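Side-chain contact in ATP-dependent RNA helicase HrpB (Escherichia coli, PDB 6EUD), which hydrolyses ATP to ADP and phosphate, binds single-stranded RNA and belongs to the DExH-box helicases: residues Q613-G618 and P670-V675. Sequence-based numbering, arbitrary orientation.
Sequences QAMLNG and PHMTGV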
loop_
_atom_site.group_PDB
_atom_site.type_symbol
_atom_site.label_atom_id
_atom_site.label_comp_id
_atom_site.label_asym_id
_atom_site.label_seq_id
_atom_site.Cartn_x
_atom_site.Cartn_y
_atom_site.Cartn_z
ATOM N N GLN A 613 23.830 19.622 -18.401
ATOM C CA GLN A 613 23.142 18.863 -17.383
ATOM C C GLN A 613 23.125 19.659 -16.074
ATOM O O GLN A 613 22.084 19.741 -15.407
ATOM C CB GLN A 613 23.795 17.491 -17.190
ATOM C CG GLN A 613 22.993 16.554 -16.275
ATOM C CD GLN A 613 21.607 16.175 -16.852
ATOM O OE1 GLN A 613 21.473 15.907 -18.051
ATOM N NE2 GLN A 613 20.583 16.159 -15.992
ATOM N N ALA A 614 24.259 20.265 -15.720
ATOM C CA ALA A 614 24.343 21.037 -14.478
ATOM C C ALA A 614 23.378 22.227 -14.511
ATOM O O ALA A 614 22.810 22.602 -13.485
ATOM C CB ALA A 614 25.777 21.508 -14.218
ATOM N N MET A 615 23.184 22.814 -15.687
ATOM C CA MET A 615 22.235 23.912 -15.847
ATOM C C MET A 615 20.777 23.455 -15.672
ATOM O O MET A 615 19.955 24.196 -15.096
ATOM C CB MET A 615 22.419 24.563 -17.216
ATOM C CG MET A 615 23.697 25.372 -17.360
ATOM S SD MET A 615 23.848 26.098 -19.015
ATOM C CE MET A 615 25.356 27.054 -18.846
ATOM N N LEU A 616 20.452 22.262 -16.188
ATOM C CA LEU A 616 19.116 21.684 -15.990
ATOM C C LEU A 616 18.787 21.555 -14.508
ATOM O O LEU A 616 17.666 21.869 -14.089
ATOM C CB LEU A 616 18.992 20.310 -16.656
ATOM C CG LEU A 616 19.080 20.239 -18.186
ATOM C CD1 LEU A 616 18.647 18.879 -18.653
ATOM C CD2 LEU A 616 18.229 21.300 -18.820
ATOM N N ASN A 617 19.761 21.086 -13.722
ATOM C CA ASN A 617 19.591 20.980 -12.279
ATOM C C ASN A 617 19.426 22.348 -11.613
ATOM O O ASN A 617 18.707 22.495 -10.614
ATOM C CB ASN A 617 20.779 20.237 -11.658
ATOM C CG ASN A 617 20.818 18.765 -12.043
ATOM O OD1 ASN A 617 19.782 18.133 -12.206
ATOM N ND2 ASN A 617 22.017 18.216 -12.178
ATOM N N GLY A 618 20.096 23.349 -12.171
ATOM C CA GLY A 618 19.970 24.709 -11.689
ATOM C C GLY A 618 18.568 25.228 -11.942
ATOM O O GLY A 618 18.000 25.951 -11.117
ATOM N N PRO A 670 17.871 18.772 -25.736
ATOM C CA PRO A 670 18.245 18.667 -27.155
ATOM C C PRO A 670 18.559 20.001 -27.820
ATOM O O PRO A 670 19.331 20.017 -28.774
ATOM C CB PRO A 670 16.998 18.058 -27.802
ATOM C CG PRO A 670 16.387 17.266 -26.725
ATOM C CD PRO A 670 16.624 18.031 -25.458
ATOM N N HIS A 671 17.979 21.096 -27.331
ATOM C CA HIS A 671 18.182 22.401 -27.953
ATOM C C HIS A 671 19.353 23.206 -27.374
ATOM O O HIS A 671 19.580 24.347 -27.770
ATOM C CB HIS A 671 16.908 23.227 -27.840
ATOM C CG HIS A 671 15.720 22.590 -28.490
ATOM N ND1 HIS A 671 15.349 22.859 -29.791
ATOM C CD2 HIS A 671 14.817 21.699 -28.017
ATOM C CE1 HIS A 671 14.270 22.158 -30.091
ATOM N NE2 HIS A 671 13.929 21.444 -29.032
ATOM N N MET A 672 20.100 22.614 -26.449
ATOM C CA MET A 672 21.091 23.369 -25.692
ATOM C C MET A 672 22.485 23.328 -26.299
ATOM O O MET A 672 23.471 23.637 -25.630
ATOM C CB MET A 672 21.143 22.867 -24.248
ATOM C CG MET A 672 19.897 23.199 -23.460
ATOM S SD MET A 672 20.061 22.791 -21.719
ATOM C CE MET A 672 21.390 23.896 -21.224
ATOM N N THR A 673 22.567 22.962 -27.568
ATOM C CA THR A 673 23.849 22.963 -28.250
ATOM C C THR A 673 24.361 24.395 -28.379
ATOM O O THR A 673 23.642 25.282 -28.838
ATOM C CB THR A 673 23.750 22.318 -29.640
ATOM O OG1 THR A 673 23.078 21.055 -29.527
ATOM C CG2 THR A 673 25.140 22.109 -30.231
ATOM N N GLY A 674 25.596 24.619 -27.950
ATOM C CA GLY A 674 26.197 25.931 -28.067
ATOM C C GLY A 674 25.903 26.870 -26.911
ATOM O O GLY A 674 26.453 27.971 -26.855
ATOM N N VAL A 675 25.034 26.456 -25.995
ATOM C CA VAL A 675 24.838 27.218 -24.769
ATOM C C VAL A 675 26.038 27.006 -23.848
ATOM O O VAL A 675 26.244 25.912 -23.332
ATOM C CB VAL A 675 23.556 26.816 -24.034
ATOM C CG1 VAL A 675 23.441 27.580 -22.725
ATOM C CG2 VAL A 675 22.336 27.051 -24.910
#
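M672 reaches from its loop to the helix and lies across both M615 and L616. Its sulfur meets one branch of L616, whose forked apolar end offers a methyl to it, with SD of M672 3.7 Å from CD2 of L616. The chain then bends at its last torsion (chi3 63°), turning the methyl toward the neighbouring helix residue, where CE of M672 lies 4.0 Å from SD of M615. An unbranched, flexible methionine suits this span, since one side chain can serve two helix neighbours. In M615 the extended chi2 of 179° holds the sulfur out toward the loop, where SD of M615 is also 4.0 Å from CG1 of the compact, branched V675. No hydrogen bond joins the two segments, so the contact rests on apolar surface. M672 and V675 are brought together by a type II beta turn, closed by V675 N to M672 O (3.2 Å). G674 takes its positive phi (87°), as glycine commonly does there, because a side chain would press on the carbonyl O of T673. L684 touches M672 and V675, and L616 also touches L668 and L669. The arrangement is a small apolar cluster, helix against loop, packing helix 608-622 against the turn between helices 664-667 and 686-692.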